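PDB 6NX0: Di-haem cytochrome c peroxidase family protein from Burkholderia thailandensis E264, which binds two c-type hemes and probably works as a diheme peroxidase that passes electrons between them, as in the cytochrome c peroxidase and MauG family. Local coordinates for residues 329-334 with 342-347; 379-384 with 388-393; 394-399 with 405-410. All blocks are in the same frame, centred on the assembly; numbering follows the deposited sequence.

From the N terminus, contact 1 (329-334 with 342-347) closes a turn of seven intervening residues in the loop between strand 324-325 and helix 348-354. Contact 2 (379-384 with 388-393) then folds the chain before helix 390-399 back on that helix's first turn, and contact 3 (394-399 with 405-410) sets the second half of the same helix against helix 404-407. The three follow in series, none enclosing or crossing another. In space they converge: Asn384 exchanges hydrogen bonds with Pro330 and Asn332, Pro330 rests on Phe396 and Trp407, and Met382 lies near Tyr397. Contacts 2 and 3 both touch the same heme c.

Contact 1 of 3, residues 329-334 with 342-347; sequences VPRNRA and RHFDNG
Arg331 reaches across to the backbone of His343 and the ring of Phe344, joining two loop segments whose closest CA atoms, those of Arg331 and Phe344, stay 8.7 Å apart. Its CB points at 342-347, and with CG anti to the backbone N (chi1 -172°) the chain runs straight through CG and CD to NE, so the aliphatic part merely spans the gap. Arg331 CZ lies 4.8 Å from the centroid of the Phe344 ring, over its face, a cation-pi contact in which the guanidinium and ring planes are 59° apart. The closest atom there is Arg331 NH1, 3.4 Å from CD2 of Phe344. At the tip, NH1 and NH2 of Arg331 both donate to one acceptor, His343 O, each nitrogen 2.9 Å from it. This end-on, two-nitrogen grip on one carbonyl oxygen lies in the guanidinium plane and in the carbonyl plane; each N-H...O angle is only 145°, as expected where both converge on one oxygen. NH1 also forms a salt bridge with Asp416 and NH2 a hydrogen bond with Asn338 O, which further fix the rotation of the buried group. An Asx turn stands in each segment: Asn332 OD1 takes the N-H of Ala334, and Asp345 OD1 that of Gly347. An arginine bridging to a backbone carbonyl thus ties together the irregular loop between strand 324-325 and helix 348-354, within the cytochrome c region that carries the second heme.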
loop_
_atom_site.group_PDB
_atom_site.type_symbol
_atom_site.label_atom_id
_atom_site.label_comp_id
_atom_site.label_asym_id
_atom_site.label_seq_id
_atom_site.Cartn_x
_atom_site.Cartn_y
_atom_site.Cartn_z
ATOM N N VAL A 329 -5.323 -12.983 5.529
ATOM C CA VAL A 329 -4.615 -13.801 4.540
ATOM C C VAL A 329 -3.691 -14.805 5.232
ATOM O O VAL A 329 -3.297 -14.621 6.402
ATOM C CB VAL A 329 -3.837 -12.950 3.519
ATOM C CG1 VAL A 329 -4.750 -11.978 2.816
ATOM C CG2 VAL A 329 -2.657 -12.261 4.172
ATOM N N PRO A 330 -3.336 -15.897 4.557
ATOM C CA PRO A 330 -2.542 -16.947 5.202
ATOM C C PRO A 330 -1.171 -16.464 5.646
ATOM O O PRO A 330 -0.579 -15.556 5.058
ATOM C CB PRO A 330 -2.413 -18.018 4.116
ATOM C CG PRO A 330 -3.597 -17.765 3.208
ATOM C CD PRO A 330 -3.754 -16.279 3.202
ATOM N N ARG A 331 -0.667 -17.114 6.695
ATOM C CA ARG A 331 0.674 -16.834 7.185
ATOM C C ARG A 331 1.719 -17.144 6.120
ATOM O O ARG A 331 1.679 -18.189 5.457
ATOM C CB ARG A 331 0.937 -17.672 8.432
ATOM C CG ARG A 331 2.241 -17.336 9.183
ATOM C CD ARG A 331 2.228 -18.131 10.468
ATOM N NE ARG A 331 3.351 -17.950 11.387
ATOM C CZ ARG A 331 3.400 -17.034 12.346
ATOM N NH1 ARG A 331 2.426 -16.127 12.469
ATOM N NH2 ARG A 331 4.431 -17.009 13.193
ATOM N N ASN A 332 2.676 -16.234 5.972
ATOM C CA ASN A 332 3.839 -16.475 5.125
ATOM C C ASN A 332 4.896 -17.117 6.010
ATOM O O ASN A 332 5.572 -16.430 6.782
ATOM C CB ASN A 332 4.351 -15.184 4.497
ATOM C CG ASN A 332 5.547 -15.426 3.601
ATOM O OD1 ASN A 332 6.170 -16.480 3.673
ATOM N ND2 ASN A 332 5.868 -14.470 2.757
ATOM N N ARG A 333 5.015 -18.440 5.916
ATOM C CA ARG A 333 5.875 -19.170 6.827
ATOM C C ARG A 333 7.352 -18.966 6.516
ATOM O O ARG A 333 8.203 -19.393 7.318
ATOM C CB ARG A 333 5.499 -20.652 6.799
ATOM C CG ARG A 333 4.068 -20.904 7.294
ATOM C CD ARG A 333 3.592 -22.317 6.973
ATOM N NE ARG A 333 3.657 -22.537 5.530
ATOM C CZ ARG A 333 3.503 -23.708 4.922
ATOM N NH1 ARG A 333 3.255 -24.805 5.622
ATOM N NH2 ARG A 333 3.595 -23.770 3.599
ATOM N N ALA A 334 7.674 -18.327 5.396
ATOM C CA ALA A 334 9.053 -18.028 5.036
ATOM C C ALA A 334 9.509 -16.643 5.498
ATOM O O ALA A 334 10.680 -16.291 5.293
ATOM C CB ALA A 334 9.243 -18.170 3.524
ATOM N N ARG A 342 4.884 -17.642 18.164
ATOM C CA ARG A 342 4.102 -16.697 18.939
ATOM C C ARG A 342 4.055 -15.321 18.295
ATOM O O ARG A 342 3.322 -14.461 18.777
ATOM C CB ARG A 342 4.650 -16.577 20.370
ATOM C CG ARG A 342 4.541 -17.891 21.142
ATOM C CD ARG A 342 4.805 -17.685 22.636
ATOM N NE ARG A 342 6.135 -17.161 22.907
ATOM C CZ ARG A 342 6.490 -16.570 24.046
ATOM N NH1 ARG A 342 7.729 -16.132 24.206
ATOM N NH2 ARG A 342 5.595 -16.399 25.016
ATOM N N HIS A 343 4.799 -15.101 17.218
ATOM C CA HIS A 343 4.814 -13.803 16.562
ATOM C C HIS A 343 3.732 -13.725 15.500
ATOM O O HIS A 343 3.638 -14.591 14.627
ATOM C CB HIS A 343 6.157 -13.504 15.891
ATOM C CG HIS A 343 6.076 -12.333 14.966
ATOM N ND1 HIS A 343 6.047 -11.030 15.413
ATOM C CD2 HIS A 343 5.912 -12.276 13.625
ATOM C CE1 HIS A 343 5.913 -10.217 14.374
ATOM N NE2 HIS A 343 5.823 -10.949 13.284
ATOM N N PHE A 344 2.957 -12.656 15.556
ATOM C CA PHE A 344 2.017 -12.309 14.505
ATOM C C PHE A 344 2.140 -10.827 14.219
ATOM O O PHE A 344 2.233 -10.017 15.143
ATOM C CB PHE A 344 0.557 -12.623 14.923
ATOM C CG PHE A 344 0.311 -14.069 15.235
ATOM C CD1 PHE A 344 0.633 -14.583 16.481
ATOM C CD2 PHE A 344 -0.194 -14.931 14.277
ATOM C CE1 PHE A 344 0.406 -15.934 16.772
ATOM C CE2 PHE A 344 -0.409 -16.283 14.568
ATOM C CZ PHE A 344 -0.083 -16.769 15.811
ATOM N N ASP A 345 2.100 -10.468 12.943
ATOM C CA ASP A 345 1.965 -9.073 12.536
ATOM C C ASP A 345 0.492 -8.719 12.626
ATOM O O ASP A 345 -0.319 -9.179 11.810
ATOM C CB ASP A 345 2.521 -8.890 11.125
ATOM C CG ASP A 345 2.291 -7.512 10.556
ATOM O OD1 ASP A 345 1.626 -6.687 11.193
ATOM O OD2 ASP A 345 2.800 -7.264 9.424
ATOM N N ASN A 346 0.137 -7.924 13.627
ATOM C CA ASN A 346 -1.248 -7.630 13.946
ATOM C C ASN A 346 -1.748 -6.329 13.345
ATOM O O ASN A 346 -2.896 -5.954 13.590
ATOM C CB ASN A 346 -1.425 -7.596 15.466
ATOM C CG ASN A 346 -1.292 -8.979 16.092
ATOM O OD1 ASN A 346 -1.771 -9.966 15.536
ATOM N ND2 ASN A 346 -0.645 -9.049 17.245
ATOM N N GLY A 347 -0.941 -5.644 12.551
ATOM C CA GLY A 347 -1.451 -4.495 11.805
ATOM C C GLY A 347 -1.826 -3.300 12.667
ATOM O O GLY A 347 -1.056 -2.812 13.512
#

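Contact 2 of 3, residues 379-384 with 388-393; sequences ESFMHN and DTLRDA. With HEC (heme c), chain C.
The backbones of 379-384 and 388-393 come closest at Ser380 and Asp388, whose CA atoms are 4.5 Å apart, yet no direct hydrogen bond joins them; a water lies within hydrogen-bonding distance of both Glu379 O and Asp388 O. From there Phe381 points at the start of helix 390-399, its CG anti to the carbonyl carbon (chi1 -57°). One face of its ring takes CA of Leu390 in a CH-pi contact, 4.0 Å from the centroid and displaced toward the rim. Phe381 CE2 comes up to the backbone, 3.3 Å from Leu390 N, while the carbonyl carbon of Asp388 lies at the ring edge. CZ touches the CB of Leu390, and CB of Phe381 packs on Ala393 CB. The helix begins with Thr389 as N-cap, its OG1 accepting from Asp392 N; the phenylalanine ring lies against this first turn. The loop 379-384 lines the propionate side of the pocket of heme c #2. Met382 N donates to O2A of one propionate at 2.7 Å, and His383 holds the other with two N-H groups: its backbone N gives to O1D and its ring ND1 to O2D, the latter at 2.6 Å and 151°, with the oxygen at the ring edge. Met382 bends at chi2 (-63°), which lays SD and CE over the face of the heme, on the side of Tyr397: Met382 SD is 3.5 Å from the heme CHA, and CE stands above the pyrrole carbons C1A and C2A. CE also touches Ala393 CB. Leu390 CD1 and Ala393 CB both approach the heme methyl CMA.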
loop_
_atom_site.group_PDB
_atom_site.type_symbol
_atom_site.label_atom_id
_atom_site.label_comp_id
_atom_site.label_asym_id
_atom_site.label_seq_id
_atom_site.Cartn_x
_atom_site.Cartn_y
_atom_site.Cartn_z
ATOM N N GLU A 379 5.186 -8.970 -8.129
ATOM C CA GLU A 379 5.762 -10.302 -7.994
ATOM C C GLU A 379 5.212 -11.087 -6.809
ATOM O O GLU A 379 5.320 -12.321 -6.795
ATOM C CB GLU A 379 7.290 -10.200 -7.894
ATOM C CG GLU A 379 7.920 -9.690 -9.186
ATOM C CD GLU A 379 9.419 -9.556 -9.107
ATOM O OE1 GLU A 379 9.955 -9.349 -8.006
ATOM O OE2 GLU A 379 10.078 -9.667 -10.158
ATOM N N SER A 380 4.622 -10.408 -5.824
ATOM C CA SER A 380 3.961 -11.059 -4.704
ATOM C C SER A 380 2.897 -10.111 -4.190
ATOM O O SER A 380 2.926 -8.905 -4.463
ATOM C CB SER A 380 4.946 -11.467 -3.599
ATOM O OG SER A 380 5.540 -10.322 -3.026
ATOM N N PHE A 381 1.954 -10.682 -3.434
ATOM C CA PHE A 381 0.702 -10.017 -3.108
ATOM C C PHE A 381 0.392 -10.123 -1.625
ATOM O O PHE A 381 0.771 -11.086 -0.953
ATOM C CB PHE A 381 -0.482 -10.604 -3.927
ATOM C CG PHE A 381 -0.248 -10.531 -5.401
ATOM C CD1 PHE A 381 -0.628 -9.414 -6.133
ATOM C CD2 PHE A 381 0.420 -11.545 -6.039
ATOM C CE1 PHE A 381 -0.353 -9.336 -7.494
ATOM C CE2 PHE A 381 0.700 -11.468 -7.380
ATOM C CZ PHE A 381 0.324 -10.365 -8.104
ATOM N N MET A 382 -0.366 -9.128 -1.161
ATOM C CA MET A 382 -0.751 -8.927 0.239
ATOM C C MET A 382 0.422 -8.421 1.079
ATOM O O MET A 382 1.590 -8.442 0.657
ATOM C CB MET A 382 -1.340 -10.209 0.843
ATOM C CG MET A 382 -2.514 -10.787 0.090
ATOM S SD MET A 382 -3.921 -9.667 0.070
ATOM C CE MET A 382 -5.153 -10.613 -0.843
ATOM N N HIS A 383 0.097 -7.954 2.287
ATOM C CA HIS A 383 1.059 -7.276 3.162
ATOM C C HIS A 383 2.251 -8.147 3.505
ATOM O O HIS A 383 3.307 -7.613 3.858
ATOM C CB HIS A 383 0.370 -6.822 4.469
ATOM C CG HIS A 383 0.132 -7.918 5.455
ATOM N ND1 HIS A 383 -0.872 -8.850 5.300
ATOM C CD2 HIS A 383 0.759 -8.234 6.615
ATOM C CE1 HIS A 383 -0.836 -9.704 6.303
ATOM N NE2 HIS A 383 0.149 -9.356 7.115
ATOM N N ASN A 384 2.090 -9.469 3.453
ATOM C CA ASN A 384 3.135 -10.413 3.811
ATOM C C ASN A 384 3.701 -11.147 2.608
ATOM O O ASN A 384 4.503 -12.073 2.789
ATOM C CB ASN A 384 2.614 -11.414 4.826
ATOM C CG ASN A 384 1.460 -12.240 4.290
ATOM O OD1 ASN A 384 1.009 -12.033 3.179
ATOM N ND2 ASN A 384 0.982 -13.184 5.095
ATOM N N ASP A 388 1.996 -15.619 -4.767
ATOM C CA ASP A 388 2.879 -15.258 -5.873
ATOM C C ASP A 388 2.160 -15.160 -7.210
ATOM O O ASP A 388 2.804 -14.838 -8.212
ATOM C CB ASP A 388 4.085 -16.217 -5.983
ATOM C CG ASP A 388 3.719 -17.632 -6.374
ATOM O OD1 ASP A 388 2.542 -17.954 -6.559
ATOM O OD2 ASP A 388 4.660 -18.458 -6.505
ATOM N N THR A 389 0.834 -15.322 -7.243
ATOM C CA THR A 389 0.071 -15.047 -8.449
ATOM C C THR A 389 -1.163 -14.241 -8.105
ATOM O O THR A 389 -1.765 -14.433 -7.047
ATOM C CB THR A 389 -0.398 -16.305 -9.182
ATOM O OG1 THR A 389 -1.396 -16.959 -8.402
ATOM C CG2 THR A 389 0.770 -17.271 -9.450
ATOM N N LEU A 390 -1.530 -13.347 -9.016
ATOM C CA LEU A 390 -2.718 -12.532 -8.832
ATOM C C LEU A 390 -3.961 -13.401 -8.729
ATOM O O LEU A 390 -4.859 -13.122 -7.928
ATOM C CB LEU A 390 -2.848 -11.542 -9.982
ATOM C CG LEU A 390 -4.117 -10.679 -9.972
ATOM C CD1 LEU A 390 -4.213 -9.871 -8.647
ATOM C CD2 LEU A 390 -4.172 -9.773 -11.169
ATOM N N ARG A 391 -4.033 -14.480 -9.519
ATOM C CA ARG A 391 -5.231 -15.309 -9.464
ATOM C C ARG A 391 -5.429 -15.918 -8.082
ATOM O O ARG A 391 -6.569 -16.024 -7.615
ATOM C CB ARG A 391 -5.204 -16.399 -10.533
ATOM C CG ARG A 391 -6.608 -17.050 -10.675
ATOM C CD ARG A 391 -6.643 -18.265 -11.558
ATOM N NE ARG A 391 -8.036 -18.693 -11.751
ATOM C CZ ARG A 391 -8.721 -19.425 -10.873
ATOM N NH1 ARG A 391 -9.987 -19.755 -11.142
ATOM N NH2 ARG A 391 -8.163 -19.837 -9.740
ATOM N N ASP A 392 -4.343 -16.301 -7.399
ATOM C CA ASP A 392 -4.476 -16.865 -6.060
ATOM C C ASP A 392 -5.004 -15.824 -5.084
ATOM O O ASP A 392 -5.828 -16.143 -4.221
ATOM C CB ASP A 392 -3.133 -17.421 -5.560
ATOM C CG ASP A 392 -2.836 -18.820 -6.068
ATOM O OD1 ASP A 392 -3.682 -19.419 -6.773
ATOM O OD2 ASP A 392 -1.739 -19.317 -5.757
ATOM N N ALA A 393 -4.556 -14.574 -5.221
ATOM C CA ALA A 393 -5.050 -13.496 -4.363
ATOM C C ALA A 393 -6.547 -13.308 -4.521
ATOM O O ALA A 393 -7.249 -13.068 -3.533
ATOM C CB ALA A 393 -4.325 -12.193 -4.667
HETATM FE FE HEC C . -9.168 -6.982 -1.417
HETATM C CHA HEC C . -5.818 -6.859 -0.699
HETATM C CHB HEC C . -8.456 -8.025 -4.610
HETATM C CHC HEC C . -12.472 -7.741 -1.937
HETATM C CHD HEC C . -9.944 -5.600 1.606
HETATM N NA HEC C . -7.464 -7.312 -2.468
HETATM C C1A HEC C . -6.181 -7.151 -1.980
HETATM C C2A HEC C . -5.279 -7.594 -3.010
HETATM C C3A HEC C . -6.000 -7.815 -4.115
HETATM C C4A HEC C . -7.397 -7.649 -3.797
HETATM C CMA HEC C . -5.509 -8.381 -5.444
HETATM C CAA HEC C . -3.736 -7.549 -2.915
HETATM C CBA HEC C . -3.194 -6.210 -3.384
HETATM C CGA HEC C . -1.706 -6.020 -3.214
HETATM O O1A HEC C . -1.276 -4.848 -3.441
HETATM O O2A HEC C . -1.011 -6.880 -2.603
HETATM N NB HEC C . -10.261 -7.700 -2.953
HETATM C C1B HEC C . -9.767 -8.019 -4.221
HETATM C C2B HEC C . -10.876 -8.481 -5.036
HETATM C C3B HEC C . -11.983 -8.476 -4.296
HETATM C C4B HEC C . -11.619 -7.940 -2.991
HETATM C CMB HEC C . -10.745 -8.851 -6.536
HETATM C CAB HEC C . -13.399 -8.992 -4.654
HETATM C CBB HEC C . -13.353 -10.496 -5.009
HETATM N NC HEC C . -10.885 -6.654 -0.407
HETATM C C1C HEC C . -12.137 -7.113 -0.769
HETATM C C2C HEC C . -13.050 -6.751 0.279
HETATM C C3C HEC C . -12.374 -6.071 1.215
HETATM C C4C HEC C . -10.986 -6.028 0.823
HETATM C CMC HEC C . -14.562 -7.049 0.175
HETATM C CAC HEC C . -12.964 -5.272 2.388
HETATM C CBC HEC C . -13.683 -6.258 3.333
HETATM N ND HEC C . -8.069 -6.301 0.130
HETATM C C1D HEC C . -8.617 -5.779 1.306
HETATM C C2D HEC C . -7.558 -5.631 2.261
HETATM C C3D HEC C . -6.316 -6.096 1.605
HETATM C C4D HEC C . -6.692 -6.450 0.264
HETATM C CMD HEC C . -7.656 -5.108 3.690
HETATM C CAD HEC C . -4.917 -6.171 2.233
HETATM C CBD HEC C . -4.809 -7.488 2.977
HETATM C CGD HEC C . -3.374 -7.817 3.298
HETATM O O1D HEC C . -2.463 -7.137 2.765
HETATM O O2D HEC C . -3.151 -8.877 3.953
HETATM O O HOH W 1 5.271 -13.992 -8.841
#

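Contact 3 of 3, residues 394-399 with 405-410; sequences VAFYNT and ARWYHG. With HEC (heme c), chain C.
The indole of Trp407 is sandwiched between Phe396 and its own neighbour Arg406: CA of Phe396 lies over one face, CG of Arg406 over the opposite face, and Thr399 sits at the edge. On the first face Phe396 CA makes a CH-pi contact, 3.7 Å from the centroid of the six-membered ring. The Phe396 ring, with CG anti to the backbone N (chi1 167°), turns its edge toward the same indole in a T-shaped pair, with the planes at 89° and CD1 of Phe396 3.9 Å from CD2 of Trp407. Trp407 NE1 donates to Thr399 OG1 at 2.8 Å and 160°, a nearly straight bond that lies in the indole plane and holds that edge of the ring at Thr399. Thus the C-terminal half of helix 390-399 is held against the short helix 404-407 by a tryptophan laid flat on its backbone. The residue after Phe396 is the heme ligand: Tyr397 points away from this packing, its ring leaning over the porphyrin with one face toward C4B, and its OH binds the iron at 2.0 Å, with His305 as the other axial ligand of a six-coordinate heme c. Ala395 CB abuts CH2 of Trp407. Farther along the same edge of the Phe396 ring, CE1 and CZ each lie 3.6 Å from OH of Tyr408, whose hydroxyl is hydrogen-bonded to Ala328 O and whose ring crosses Phe396 at about a right angle.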
loop_
_atom_site.group_PDB
_atom_site.type_symbol
_atom_site.label_atom_id
_atom_site.label_comp_id
_atom_site.label_asym_id
_atom_site.label_seq_id
_atom_site.Cartn_x
_atom_site.Cartn_y
_atom_site.Cartn_z
ATOM N N VAL A 394 -7.049 -13.400 -5.759
ATOM C CA VAL A 394 -8.482 -13.256 -6.002
ATOM C C VAL A 394 -9.237 -14.497 -5.526
ATOM O O VAL A 394 -10.289 -14.400 -4.872
ATOM C CB VAL A 394 -8.719 -12.984 -7.498
ATOM C CG1 VAL A 394 -10.218 -12.967 -7.830
ATOM C CG2 VAL A 394 -8.056 -11.686 -7.933
ATOM N N ALA A 395 -8.723 -15.689 -5.854
ATOM C CA ALA A 395 -9.386 -16.934 -5.472
ATOM C C ALA A 395 -9.509 -17.074 -3.956
ATOM O O ALA A 395 -10.463 -17.679 -3.462
ATOM C CB ALA A 395 -8.617 -18.124 -6.052
ATOM N N PHE A 396 -8.572 -16.496 -3.206
ATOM C CA PHE A 396 -8.627 -16.542 -1.748
ATOM C C PHE A 396 -9.972 -16.040 -1.232
ATOM O O PHE A 396 -10.549 -16.623 -0.315
ATOM C CB PHE A 396 -7.470 -15.703 -1.182
ATOM C CG PHE A 396 -7.577 -15.403 0.290
ATOM C CD1 PHE A 396 -7.250 -16.367 1.229
ATOM C CD2 PHE A 396 -8.019 -14.150 0.728
ATOM C CE1 PHE A 396 -7.353 -16.087 2.580
ATOM C CE2 PHE A 396 -8.123 -13.895 2.090
ATOM C CZ PHE A 396 -7.791 -14.849 2.985
ATOM N N TYR A 397 -10.471 -14.945 -1.795
ATOM C CA TYR A 397 -11.748 -14.398 -1.342
ATOM C C TYR A 397 -12.876 -15.385 -1.533
ATOM O O TYR A 397 -13.800 -15.439 -0.713
ATOM C CB TYR A 397 -12.079 -13.117 -2.081
ATOM C CG TYR A 397 -11.209 -11.962 -1.687
ATOM C CD1 TYR A 397 -11.516 -11.197 -0.569
ATOM C CD2 TYR A 397 -10.092 -11.624 -2.436
ATOM C CE1 TYR A 397 -10.725 -10.126 -0.211
ATOM C CE2 TYR A 397 -9.299 -10.548 -2.089
ATOM C CZ TYR A 397 -9.618 -9.814 -0.972
ATOM O OH TYR A 397 -8.864 -8.749 -0.608
ATOM N N ASN A 398 -12.817 -16.174 -2.599
ATOM C CA ASN A 398 -13.949 -17.029 -2.918
ATOM C C ASN A 398 -14.067 -18.232 -1.985
ATOM O O ASN A 398 -15.189 -18.667 -1.687
ATOM C CB ASN A 398 -13.842 -17.498 -4.366
ATOM C CG ASN A 398 -15.140 -18.034 -4.900
ATOM O OD1 ASN A 398 -16.220 -17.539 -4.564
ATOM N ND2 ASN A 398 -15.045 -19.059 -5.759
ATOM N N THR A 399 -12.951 -18.828 -1.539
ATOM C CA THR A 399 -13.050 -20.053 -0.754
ATOM C C THR A 399 -12.309 -20.001 0.585
ATOM O O THR A 399 -12.156 -21.039 1.229
ATOM C CB THR A 399 -12.603 -21.282 -1.568
ATOM O OG1 THR A 399 -11.243 -21.176 -2.012
ATOM C CG2 THR A 399 -13.519 -21.485 -2.775
ATOM N N ALA A 405 -9.005 -25.088 4.912
ATOM C CA ALA A 405 -7.810 -25.931 4.911
ATOM C C ALA A 405 -6.948 -25.705 3.678
ATOM O O ALA A 405 -5.724 -25.863 3.754
ATOM C CB ALA A 405 -8.196 -27.411 5.009
ATOM N N ARG A 406 -7.558 -25.336 2.542
ATOM C CA ARG A 406 -6.811 -25.079 1.314
ATOM C C ARG A 406 -5.870 -23.892 1.481
ATOM O O ARG A 406 -4.777 -23.875 0.907
ATOM C CB ARG A 406 -7.785 -24.823 0.157
ATOM C CG ARG A 406 -7.195 -24.273 -1.158
ATOM C CD ARG A 406 -8.311 -23.997 -2.181
ATOM N NE ARG A 406 -7.864 -23.270 -3.377
ATOM C CZ ARG A 406 -8.666 -22.900 -4.384
ATOM N NH1 ARG A 406 -9.967 -23.180 -4.354
ATOM N NH2 ARG A 406 -8.170 -22.245 -5.431
ATOM N N TRP A 407 -6.281 -22.905 2.267
ATOM C CA TRP A 407 -5.561 -21.645 2.366
ATOM C C TRP A 407 -4.669 -21.578 3.585
ATOM O O TRP A 407 -3.598 -20.960 3.517
ATOM C CB TRP A 407 -6.560 -20.476 2.388
ATOM C CG TRP A 407 -7.339 -20.444 1.118
ATOM C CD1 TRP A 407 -8.611 -20.895 0.921
ATOM C CD2 TRP A 407 -6.869 -20.016 -0.162
ATOM N NE1 TRP A 407 -8.963 -20.762 -0.393
ATOM C CE2 TRP A 407 -7.914 -20.218 -1.082
ATOM C CE3 TRP A 407 -5.669 -19.465 -0.620
ATOM C CZ2 TRP A 407 -7.800 -19.888 -2.426
ATOM C CZ3 TRP A 407 -5.561 -19.126 -1.949
ATOM C CH2 TRP A 407 -6.624 -19.333 -2.844
ATOM N N TYR A 408 -5.073 -22.199 4.690
ATOM C CA TYR A 408 -4.377 -22.041 5.960
ATOM C C TYR A 408 -3.555 -23.274 6.303
ATOM O O TYR A 408 -3.485 -23.696 7.462
ATOM C CB TYR A 408 -5.372 -21.699 7.060
ATOM C CG TYR A 408 -6.102 -20.391 6.794
ATOM C CD1 TYR A 408 -5.397 -19.190 6.613
ATOM C CD2 TYR A 408 -7.487 -20.349 6.715
ATOM C CE1 TYR A 408 -6.051 -17.993 6.350
ATOM C CE2 TYR A 408 -8.148 -19.165 6.460
ATOM C CZ TYR A 408 -7.431 -17.979 6.290
ATOM O OH TYR A 408 -8.088 -16.820 6.041
ATOM N N HIS A 409 -2.907 -23.829 5.279
ATOM C CA HIS A 409 -1.932 -24.903 5.447
ATOM C C HIS A 409 -2.543 -26.037 6.267
ATOM O O HIS A 409 -1.943 -26.567 7.204
ATOM C CB HIS A 409 -0.643 -24.348 6.072
ATOM C CG HIS A 409 -0.110 -23.135 5.361
ATOM N ND1 HIS A 409 -0.234 -21.854 5.865
ATOM C CD2 HIS A 409 0.526 -23.006 4.170
ATOM C CE1 HIS A 409 0.309 -20.993 5.023
ATOM N NE2 HIS A 409 0.777 -21.665 3.983
ATOM N N GLY A 410 -3.785 -26.386 5.916
ATOM C CA GLY A 410 -4.489 -27.503 6.519
ATOM C C GLY A 410 -5.358 -27.197 7.729
ATOM O O GLY A 410 -6.117 -28.079 8.160
HETATM FE FE HEC C . -9.168 -6.982 -1.417
HETATM C CHA HEC C . -5.818 -6.859 -0.699
HETATM C CHB HEC C . -8.456 -8.025 -4.610
HETATM C CHC HEC C . -12.472 -7.741 -1.937
HETATM C CHD HEC C . -9.944 -5.600 1.606
HETATM N NA HEC C . -7.464 -7.312 -2.468
HETATM C C1A HEC C . -6.181 -7.151 -1.980
HETATM C C2A HEC C . -5.279 -7.594 -3.010
HETATM C C3A HEC C . -6.000 -7.815 -4.115
HETATM C C4A HEC C . -7.397 -7.649 -3.797
HETATM C CMA HEC C . -5.509 -8.381 -5.444
HETATM C CAA HEC C . -3.736 -7.549 -2.915
HETATM C CBA HEC C . -3.194 -6.210 -3.384
HETATM C CGA HEC C . -1.706 -6.020 -3.214
HETATM O O1A HEC C . -1.276 -4.848 -3.441
HETATM O O2A HEC C . -1.011 -6.880 -2.603
HETATM N NB HEC C . -10.261 -7.700 -2.953
HETATM C C1B HEC C . -9.767 -8.019 -4.221
HETATM C C2B HEC C . -10.876 -8.481 -5.036
HETATM C C3B HEC C . -11.983 -8.476 -4.296
HETATM C C4B HEC C . -11.619 -7.940 -2.991
HETATM C CMB HEC C . -10.745 -8.851 -6.536
HETATM C CAB HEC C . -13.399 -8.992 -4.654
HETATM C CBB HEC C . -13.353 -10.496 -5.009
HETATM N NC HEC C . -10.885 -6.654 -0.407
HETATM C C1C HEC C . -12.137 -7.113 -0.769
HETATM C C2C HEC C . -13.050 -6.751 0.279
HETATM C C3C HEC C . -12.374 -6.071 1.215
HETATM C C4C HEC C . -10.986 -6.028 0.823
HETATM C CMC HEC C . -14.562 -7.049 0.175
HETATM C CAC HEC C . -12.964 -5.272 2.388
HETATM C CBC HEC C . -13.683 -6.258 3.333
HETATM N ND HEC C . -8.069 -6.301 0.130
HETATM C C1D HEC C . -8.617 -5.779 1.306
HETATM C C2D HEC C . -7.558 -5.631 2.261
HETATM C C3D HEC C . -6.316 -6.096 1.605
HETATM C C4D HEC C . -6.692 -6.450 0.264
HETATM C CMD HEC C . -7.656 -5.108 3.690
HETATM C CAD HEC C . -4.917 -6.171 2.233
HETATM C CBD HEC C . -4.809 -7.488 2.977
HETATM C CGD HEC C . -3.374 -7.817 3.298
HETATM O O1D HEC C . -2.463 -7.137 2.765
HETATM O O2D HEC C . -3.151 -8.877 3.953
#